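Side-chain contacts in periplasmic molybdate-binding protein (Azotobacter vinelandii, PDB 1ATG), which binds molybdate, and tungstate as well, in the periplasm and probably delivers molybdate to an ABC transporter: residues 18-21 with 22-25; 132-135 with 136-139; 148-151 with 152-156; 207-210 with 211-215. All coordinates share one frame; numbering follows the deposited sequence.

How the contacts relate
The four contacts are all local, each made within a single helix or at its end, and they follow one another along the chain. Contacts 1 and 4, with centres about 12 Å apart, belong together: the ends of helices 11-25 and 203-212 lie against each other, with helix 203-212 packed on strands 51-53 and 191-196, and helix 11-25 linking strands 2-7 and 29-34. Contacts 2 and 3, about 20 Å apart between centres and not touching, flank strand 140-143, which pairs with strand 107-110. Between centres, contact 1 is about 30 Å from contact 3. This separation fits a two-domain binding protein whose anion pocket lies at the domain interface, with contact 3 coming closest to it.

Contact 1: residues 18-21 with 22-25; sequences AGQF and AKQT
Thr25 bonds back to the Phe21 carbonyl twice, its backbone N 2.9 Å and its OG1 2.7 Å from Phe21 O, and the two donors come from opposite faces of the carbonyl plane. With chi1 at 71°, the Thr25 hydroxyl is held against one face of the Phe21 ring, 3.8 Å from its plane and opposite its centre. On the same residue CG2 makes an off-centre CH-pi contact, 4.3 Å from the Phe21 ring centroid. One residue earlier in each turn, the Gln20 chain bends at chi2 (59°) and brings its amide to that of Gln24, the two planes 69° apart; Gln24 NE2 to Gln20 OE1 is modelled as a straight but very short bond of 2.5 Å, a length to be read with caution. Farther out, Thr25 OG1 also bonds His27 N, Gln24 OE1 bonds Trp212 NE1, and Phe21 meets the rings of Phe209 and Trp212. The helix of this beta-alpha-beta unit is thereby tied to helix 203-212. Without the ring, as with an alanine here, a gap is likely to open beside Phe209 and Trp212 and the Thr25 methyl to lose its CH-pi partner. In the final turn, then, the Phe21 carbonyl is gripped by both the backbone and the hydroxyl of Thr25.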
loop_
_atom_site.group_PDB
_atom_site.type_symbol
_atom_site.label_atom_id
_atom_site.label_comp_id
_atom_site.label_asym_id
_atom_site.label_seq_id
_atom_site.Cartn_x
_atom_site.Cartn_y
_atom_site.Cartn_z
ATOM N N ALA A 18 11.385 10.389 2.655
ATOM C CA ALA A 18 12.293 10.609 3.777
ATOM C C ALA A 18 13.624 11.151 3.287
ATOM O O ALA A 18 14.180 12.102 3.884
ATOM C CB ALA A 18 12.486 9.289 4.517
ATOM N N GLY A 19 14.184 10.666 2.196
ATOM C CA GLY A 19 15.429 11.143 1.618
ATOM C C GLY A 19 15.307 12.617 1.243
ATOM O O GLY A 19 16.205 13.428 1.536
ATOM N N GLN A 20 14.209 12.994 0.592
ATOM C CA GLN A 20 14.014 14.391 0.220
ATOM C C GLN A 20 13.802 15.261 1.445
ATOM O O GLN A 20 14.353 16.386 1.504
ATOM C CB GLN A 20 12.850 14.500 -0.760
ATOM C CG GLN A 20 12.527 15.919 -1.204
ATOM C CD GLN A 20 13.675 16.621 -1.890
ATOM O OE1 GLN A 20 13.716 17.865 -1.936
ATOM N NE2 GLN A 20 14.652 15.900 -2.416
ATOM N N PHE A 21 13.058 14.824 2.441
ATOM C CA PHE A 21 12.803 15.606 3.642
ATOM C C PHE A 21 14.109 15.850 4.381
ATOM O O PHE A 21 14.344 16.938 4.932
ATOM C CB PHE A 21 11.784 14.883 4.520
ATOM C CG PHE A 21 11.364 15.600 5.768
ATOM C CD1 PHE A 21 10.610 16.765 5.705
ATOM C CD2 PHE A 21 11.708 15.101 7.015
ATOM C CE1 PHE A 21 10.211 17.408 6.859
ATOM C CE2 PHE A 21 11.310 15.747 8.169
ATOM C CZ PHE A 21 10.562 16.908 8.097
ATOM N N ALA A 22 14.982 14.842 4.405
ATOM C CA ALA A 22 16.299 14.969 5.030
ATOM C C ALA A 22 17.170 15.947 4.270
ATOM O O ALA A 22 17.825 16.808 4.901
ATOM C CB ALA A 22 16.941 13.586 5.082
ATOM N N LYS A 23 17.199 15.908 2.956
ATOM C CA LYS A 23 17.973 16.854 2.165
ATOM C C LYS A 23 17.497 18.275 2.457
ATOM O O LYS A 23 18.310 19.198 2.627
ATOM C CB LYS A 23 17.839 16.550 0.678
ATOM C CG LYS A 23 18.394 17.564 -0.298
ATOM C CD LYS A 23 18.150 17.171 -1.745
ATOM C CE LYS A 23 18.665 18.219 -2.716
ATOM N NZ LYS A 23 20.148 18.184 -2.843
ATOM N N GLN A 24 16.185 18.491 2.480
ATOM C CA GLN A 24 15.657 19.827 2.688
ATOM C C GLN A 24 15.827 20.372 4.087
ATOM O O GLN A 24 16.109 21.579 4.218
ATOM C CB GLN A 24 14.151 19.807 2.356
ATOM C CG GLN A 24 13.871 19.599 0.882
ATOM C CD GLN A 24 12.373 19.575 0.615
ATOM O OE1 GLN A 24 11.594 20.094 1.412
ATOM N NE2 GLN A 24 12.003 19.008 -0.519
ATOM N N THR A 25 15.627 19.584 5.121
ATOM C CA THR A 25 15.557 20.023 6.489
ATOM C C THR A 25 16.658 19.546 7.414
ATOM O O THR A 25 16.755 20.055 8.530
ATOM C CB THR A 25 14.235 19.563 7.167
ATOM O OG1 THR A 25 14.281 18.143 7.383
ATOM C CG2 THR A 25 13.035 19.919 6.306
#

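Contact 2: residues 132-135 with 136-139; sequences DKLT and AQER
Helix 131-136 ends in a Schellman motif, in which Glu138 takes a positive phi (59°) while its N bonds Thr135 O and Arg139 N bonds Leu134 O, each 3.0 Å long. That turn sets Arg139 at the head of strand 140-143 and brings its side chain back beside Lys133 and Gln137. The Gln137 amide oxygen is the meeting point: Arg139 NH1 lies 2.9 Å from Gln137 OE1, with the oxygen in the guanidinium plane, and Lys133 NZ, also 2.9 Å from OE1, reaches it from the opposite face of the amide. The lysine bends at chi2 and chi4 to get there; deposited in two conformers, its share is less certain. A water 2.6 Å from Gln137 NE2 accepts from that amide and from Lys133 NZ. Over one face of the guanidinium sits Leu134 CD2, 3.6 Å from Arg139 NH1. Arg139 NE bonds Arg105 O, NH2 bonds the carbonyls of Gly101 and Trp104, and the guanidinium makes a cation-pi contact with Trp104. In this lysine conformer the two positive ends stand 3.3 Å apart, Lys133 NZ to Arg139 NH1, around a neutral oxygen, a closeness that, where populated, would probably ease proton loss from the lysine.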
loop_
_atom_site.group_PDB
_atom_site.type_symbol
_atom_site.label_atom_id
_atom_site.label_comp_id
_atom_site.label_asym_id
_atom_site.label_seq_id
_atom_site.Cartn_x
_atom_site.Cartn_y
_atom_site.Cartn_z
ATOM N N ASP A 132 -14.613 -17.711 -5.703
ATOM C CA ASP A 132 -14.918 -19.077 -5.255
ATOM C C ASP A 132 -14.137 -20.130 -6.036
ATOM O O ASP A 132 -13.630 -21.056 -5.387
ATOM C CB ASP A 132 -16.421 -19.325 -5.364
ATOM C CG ASP A 132 -17.252 -18.500 -4.397
ATOM O OD1 ASP A 132 -16.729 -18.050 -3.367
ATOM O OD2 ASP A 132 -18.452 -18.301 -4.707
ATOM N N LYS A 133 -14.104 -19.978 -7.344
ATOM C CA LYS A 133 -13.393 -20.978 -8.153
ATOM C C LYS A 133 -11.914 -21.029 -7.818
ATOM O O LYS A 133 -11.348 -22.115 -7.608
ATOM C CB LYS A 133 -13.602 -20.648 -9.630
ATOM C CG LYS A 133 -12.726 -21.393 -10.624
ATOM C CD LYS A 133 -12.313 -20.480 -11.772
ATOM C CE LYS A 133 -11.809 -21.255 -12.973
ATOM N NZ LYS A 133 -10.327 -21.404 -12.952
ATOM N N LEU A 134 -11.251 -19.863 -7.736
ATOM C CA LEU A 134 -9.806 -19.860 -7.486
ATOM C C LEU A 134 -9.481 -20.298 -6.077
ATOM O O LEU A 134 -8.419 -20.900 -5.820
ATOM C CB LEU A 134 -9.224 -18.483 -7.805
ATOM C CG LEU A 134 -9.279 -18.133 -9.292
ATOM C CD1 LEU A 134 -8.817 -16.693 -9.501
ATOM C CD2 LEU A 134 -8.455 -19.081 -10.152
ATOM N N THR A 135 -10.370 -20.067 -5.126
ATOM C CA THR A 135 -10.194 -20.542 -3.763
ATOM C C THR A 135 -10.340 -22.062 -3.726
ATOM O O THR A 135 -9.505 -22.765 -3.145
ATOM C CB THR A 135 -11.229 -19.885 -2.837
ATOM O OG1 THR A 135 -11.012 -18.462 -2.821
ATOM C CG2 THR A 135 -11.116 -20.402 -1.410
ATOM N N ALA A 136 -11.363 -22.601 -4.392
ATOM C CA ALA A 136 -11.578 -24.048 -4.431
ATOM C C ALA A 136 -10.411 -24.775 -5.089
ATOM O O ALA A 136 -10.017 -25.881 -4.675
ATOM C CB ALA A 136 -12.862 -24.377 -5.179
ATOM N N GLN A 137 -9.848 -24.165 -6.130
ATOM C CA GLN A 137 -8.704 -24.719 -6.837
ATOM C C GLN A 137 -7.396 -24.507 -6.096
ATOM O O GLN A 137 -6.335 -24.939 -6.596
ATOM C CB GLN A 137 -8.619 -24.080 -8.228
ATOM C CG GLN A 137 -9.783 -24.513 -9.111
ATOM C CD GLN A 137 -9.792 -23.822 -10.448
ATOM O OE1 GLN A 137 -9.157 -22.776 -10.659
ATOM N NE2 GLN A 137 -10.517 -24.394 -11.397
ATOM N N GLU A 138 -7.385 -23.831 -4.967
ATOM C CA GLU A 138 -6.194 -23.568 -4.179
ATOM C C GLU A 138 -5.144 -22.802 -4.971
ATOM O O GLU A 138 -3.924 -23.000 -4.838
ATOM C CB GLU A 138 -5.640 -24.883 -3.597
ATOM C CG GLU A 138 -6.641 -25.530 -2.639
ATOM C CD GLU A 138 -6.049 -26.685 -1.859
ATOM O OE1 GLU A 138 -5.315 -27.496 -2.457
ATOM O OE2 GLU A 138 -6.319 -26.778 -0.642
ATOM N N ARG A 139 -5.605 -21.896 -5.826
ATOM C CA ARG A 139 -4.669 -21.103 -6.625
ATOM C C ARG A 139 -4.304 -19.793 -5.980
ATOM O O ARG A 139 -3.325 -19.177 -6.427
ATOM C CB ARG A 139 -5.238 -20.935 -8.031
ATOM C CG ARG A 139 -5.144 -22.321 -8.693
ATOM C CD ARG A 139 -5.893 -22.340 -9.991
ATOM N NE ARG A 139 -5.236 -21.582 -11.048
ATOM C CZ ARG A 139 -5.850 -21.285 -12.185
ATOM N NH1 ARG A 139 -7.122 -21.653 -12.364
ATOM N NH2 ARG A 139 -5.235 -20.632 -13.143
HETATM O O HOH W 1 -10.210 -23.933 -13.960
#

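Contact 3: residues 148-151 with 152-156; sequences QAHS and QTASG. With SO4 (sulfate ion), chain D.
Thr153 and Ala149 make the close-fitted side of this stretch of helix. Ala149 O takes the backbone N of Thr153 at 3.0 Å and its OG1 at 2.8 Å, the two reaching it from opposite faces of the carbonyl plane; chi1 of -52° puts the hydroxyl beside the threonine's own backbone N, where it can fold back one turn. Both residues are buried, Ala149 against Ala143 of strand 140-143 and Thr153 against Trp85. Next to them Ala154 CB stands over the rim of one face of the His150 ring, 4.1 Å above its plane, and that ring lies nearly parallel to Trp85. Helix 146-154 starts at the tungstate pocket, to which Ser145 and Val146 belong, an arrangement in keeping with the solute-binding fold, where helix N-termini face the bound anion. The more exposed side is looser and holds a sulfate, probably from the crystallisation liquor. Ser151 OG, in one of two deposited conformers and so less certain, and Gln152 NE2 approach the same oxygen, O2, at 2.8 and 2.7 Å, the glutamine bond bent to 133°. Gln148 NE2 reaches sulfate O4 at 3.0 Å in a much straighter bond (166°), while its OE1 accepts from Asn144 N. With the amide gone, as in an alanine here, Asn144 N would probably lose this acceptor and sulfate O4 its donor.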
loop_
_atom_site.group_PDB
_atom_site.type_symbol
_atom_site.label_atom_id
_atom_site.label_comp_id
_atom_site.label_asym_id
_atom_site.label_seq_id
_atom_site.Cartn_x
_atom_site.Cartn_y
_atom_site.Cartn_z
ATOM N N GLN A 148 4.994 -8.620 0.654
ATOM C CA GLN A 148 5.244 -10.037 0.389
ATOM C C GLN A 148 4.585 -10.491 -0.904
ATOM O O GLN A 148 5.213 -11.240 -1.666
ATOM C CB GLN A 148 4.804 -10.892 1.574
ATOM C CG GLN A 148 5.028 -12.384 1.342
ATOM C CD GLN A 148 4.793 -13.191 2.601
ATOM O OE1 GLN A 148 3.677 -13.549 2.970
ATOM N NE2 GLN A 148 5.888 -13.496 3.305
ATOM N N ALA A 149 3.375 -10.025 -1.246
ATOM C CA ALA A 149 2.768 -10.393 -2.523
ATOM C C ALA A 149 3.671 -9.950 -3.676
ATOM O O ALA A 149 3.872 -10.690 -4.634
ATOM C CB ALA A 149 1.387 -9.779 -2.636
ATOM N N HIS A 150 4.179 -8.714 -3.553
ATOM C CA HIS A 150 5.091 -8.222 -4.586
ATOM C C HIS A 150 6.372 -9.052 -4.676
ATOM O O HIS A 150 6.800 -9.391 -5.777
ATOM C CB HIS A 150 5.412 -6.737 -4.322
ATOM C CG HIS A 150 6.519 -6.267 -5.213
ATOM N ND1 HIS A 150 7.806 -6.153 -4.745
ATOM C CD2 HIS A 150 6.536 -5.932 -6.525
ATOM C CE1 HIS A 150 8.586 -5.756 -5.744
ATOM N NE2 HIS A 150 7.850 -5.620 -6.825
ATOM N N SER A 151 6.975 -9.377 -3.538
ATOM C CA SER A 151 8.180 -10.198 -3.510
ATOM C C SER A 151 7.963 -11.549 -4.189
ATOM O O SER A 151 8.765 -12.016 -5.010
ATOM C CB SER A 151 8.590 -10.490 -2.050
ATOM O OG SER A 151 9.639 -11.454 -2.096
ATOM N N GLN A 152 6.854 -12.187 -3.845
ATOM C CA GLN A 152 6.535 -13.497 -4.409
ATOM C C GLN A 152 6.329 -13.434 -5.904
ATOM O O GLN A 152 6.714 -14.339 -6.653
ATOM C CB GLN A 152 5.279 -14.040 -3.740
ATOM C CG GLN A 152 5.441 -14.387 -2.273
ATOM C CD GLN A 152 6.628 -15.276 -1.959
ATOM O OE1 GLN A 152 6.752 -16.378 -2.489
ATOM N NE2 GLN A 152 7.537 -14.809 -1.109
ATOM N N THR A 153 5.685 -12.363 -6.380
ATOM C CA THR A 153 5.454 -12.213 -7.805
ATOM C C THR A 153 6.737 -11.846 -8.530
ATOM O O THR A 153 7.026 -12.358 -9.613
ATOM C CB THR A 153 4.359 -11.156 -8.055
ATOM O OG1 THR A 153 3.205 -11.471 -7.264
ATOM C CG2 THR A 153 3.927 -11.159 -9.507
ATOM N N ALA A 154 7.542 -10.962 -7.928
ATOM C CA ALA A 154 8.767 -10.491 -8.564
ATOM C C ALA A 154 9.793 -11.588 -8.807
ATOM O O ALA A 154 10.574 -11.506 -9.758
ATOM C CB ALA A 154 9.404 -9.376 -7.744
ATOM N N SER A 155 9.839 -12.571 -7.922
ATOM C CA SER A 155 10.763 -13.686 -8.080
ATOM C C SER A 155 10.187 -14.799 -8.944
ATOM O O SER A 155 10.897 -15.779 -9.230
ATOM C CB SER A 155 11.065 -14.272 -6.693
ATOM O OG SER A 155 9.880 -14.809 -6.138
ATOM N N GLY A 156 8.904 -14.724 -9.283
ATOM C CA GLY A 156 8.250 -15.809 -9.986
ATOM C C GLY A 156 7.743 -16.885 -9.027
ATOM O O GLY A 156 7.165 -17.877 -9.531
HETATM S S SO4 D . 9.063 -12.103 1.405
HETATM O O1 SO4 D . 10.555 -11.925 1.317
HETATM O O2 SO4 D . 8.589 -12.707 0.120
HETATM O O3 SO4 D . 8.414 -10.769 1.620
HETATM O O4 SO4 D . 8.727 -13.013 2.543
#

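Contact 4: residues 207-210 with 211-215; sequences EQFM and SWMKG
Lys214 NZ bonds Met210 O at 2.9 Å, coming down steeply from above the carbonyl plane, 69° out of it. The chain runs extended and then bends at chi4 (74°), which turns the ammonium back over the last helical turn; the same lysine makes a cation-pi contact with Phe75. Another face of the helix is aromatic. Phe209 and Trp212 both carry CG anti to the backbone N and have similar chi2 torsions, which together turn the two rings nearly parallel, their planes 17° apart; they are slid so far that they barely overlap, and the nearest approach is Phe209 CE1 to Trp212 CE3 at 3.9 Å. Near its end helix 203-212 runs into a type I turn from Trp212 to Gly215, closed by Gly215 N to Trp212 O at 2.9 Å, and Gly215 is the N-cap of helix 216-224, so two helices join through one tight corner. Met213 lies alongside Phe209, pointing the same way. Its CG sits over one ring face, 4.2 Å from the centroid, and its SD makes an oblique Met-aromatic contact, 3.9 Å from Phe209 CZ. Beyond them Phe53 of strand 51-53 touches both Phe209 and Met213, while Met210 packs on Ala194 and Ile196 of strand 191-196.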
loop_
_atom_site.group_PDB
_atom_site.type_symbol
_atom_site.label_atom_id
_atom_site.label_comp_id
_atom_site.label_asym_id
_atom_site.label_seq_id
_atom_site.Cartn_x
_atom_site.Cartn_y
_atom_site.Cartn_z
ATOM N N GLU A 207 4.217 17.060 13.263
ATOM C CA GLU A 207 3.356 18.004 12.566
ATOM C C GLU A 207 4.075 18.639 11.384
ATOM O O GLU A 207 3.468 18.830 10.324
ATOM C CB GLU A 207 2.816 19.048 13.548
ATOM C CG GLU A 207 1.836 18.436 14.537
ATOM C CD GLU A 207 1.301 19.434 15.548
ATOM O OE1 GLU A 207 2.016 20.412 15.848
ATOM O OE2 GLU A 207 0.171 19.221 16.037
ATOM N N GLN A 208 5.359 18.926 11.504
ATOM C CA GLN A 208 6.133 19.483 10.400
ATOM C C GLN A 208 6.169 18.491 9.242
ATOM O O GLN A 208 5.943 18.861 8.092
ATOM C CB GLN A 208 7.557 19.845 10.822
ATOM C CG GLN A 208 8.377 20.427 9.679
ATOM C CD GLN A 208 9.793 20.794 10.041
ATOM O OE1 GLN A 208 10.627 21.046 9.164
ATOM N NE2 GLN A 208 10.096 20.838 11.335
ATOM N N PHE A 209 6.480 17.228 9.546
ATOM C CA PHE A 209 6.538 16.204 8.496
ATOM C C PHE A 209 5.181 16.002 7.859
ATOM O O PHE A 209 5.070 15.894 6.624
ATOM C CB PHE A 209 7.109 14.906 9.084
ATOM C CG PHE A 209 7.264 13.818 8.054
ATOM C CD1 PHE A 209 8.160 13.965 7.012
ATOM C CD2 PHE A 209 6.511 12.656 8.125
ATOM C CE1 PHE A 209 8.310 12.972 6.058
ATOM C CE2 PHE A 209 6.663 11.668 7.168
ATOM C CZ PHE A 209 7.555 11.814 6.136
ATOM N N MET A 210 4.105 15.967 8.625
ATOM C CA MET A 210 2.752 15.796 8.113
ATOM C C MET A 210 2.365 16.965 7.210
ATOM O O MET A 210 1.700 16.771 6.188
ATOM C CB MET A 210 1.755 15.589 9.245
ATOM C CG MET A 210 1.936 14.259 9.967
ATOM S SD MET A 210 1.373 12.815 9.047
ATOM C CE MET A 210 -0.326 12.751 9.632
ATOM N N SER A 211 2.794 18.179 7.564
ATOM C CA SER A 211 2.554 19.350 6.730
ATOM C C SER A 211 3.348 19.247 5.430
ATOM O O SER A 211 2.830 19.471 4.340
ATOM C CB SER A 211 2.927 20.650 7.450
ATOM O OG SER A 211 2.897 21.753 6.549
ATOM N N TRP A 212 4.600 18.833 5.531
ATOM C CA TRP A 212 5.475 18.664 4.384
ATOM C C TRP A 212 4.925 17.631 3.401
ATOM O O TRP A 212 4.991 17.784 2.183
ATOM C CB TRP A 212 6.877 18.248 4.849
ATOM C CG TRP A 212 7.837 18.092 3.707
ATOM C CD1 TRP A 212 8.571 19.065 3.091
ATOM C CD2 TRP A 212 8.170 16.862 3.054
ATOM N NE1 TRP A 212 9.312 18.518 2.077
ATOM C CE2 TRP A 212 9.093 17.158 2.040
ATOM C CE3 TRP A 212 7.762 15.527 3.222
ATOM C CZ2 TRP A 212 9.621 16.190 1.199
ATOM C CZ3 TRP A 212 8.305 14.566 2.390
ATOM C CH2 TRP A 212 9.218 14.892 1.389
ATOM N N MET A 213 4.311 16.563 3.942
ATOM C CA MET A 213 3.700 15.530 3.120
ATOM C C MET A 213 2.599 16.025 2.204
ATOM O O MET A 213 2.277 15.348 1.219
ATOM C CB MET A 213 3.112 14.444 4.027
ATOM C CG MET A 213 4.172 13.503 4.582
ATOM S SD MET A 213 4.928 12.435 3.342
ATOM C CE MET A 213 3.480 11.618 2.662
ATOM N N LYS A 214 2.026 17.191 2.510
ATOM C CA LYS A 214 0.994 17.787 1.686
ATOM C C LYS A 214 1.565 18.803 0.698
ATOM O O LYS A 214 0.829 19.318 -0.130
ATOM C CB LYS A 214 -0.019 18.538 2.579
ATOM C CG LYS A 214 -0.657 17.664 3.648
ATOM C CD LYS A 214 -1.464 18.487 4.647
ATOM C CE LYS A 214 -2.095 17.612 5.716
ATOM N NZ LYS A 214 -1.111 17.124 6.711
ATOM N N GLY A 215 2.847 19.116 0.800
ATOM C CA GLY A 215 3.492 20.144 -0.006
ATOM C C GLY A 215 3.846 19.669 -1.392
ATOM O O GLY A 215 3.744 18.484 -1.744
#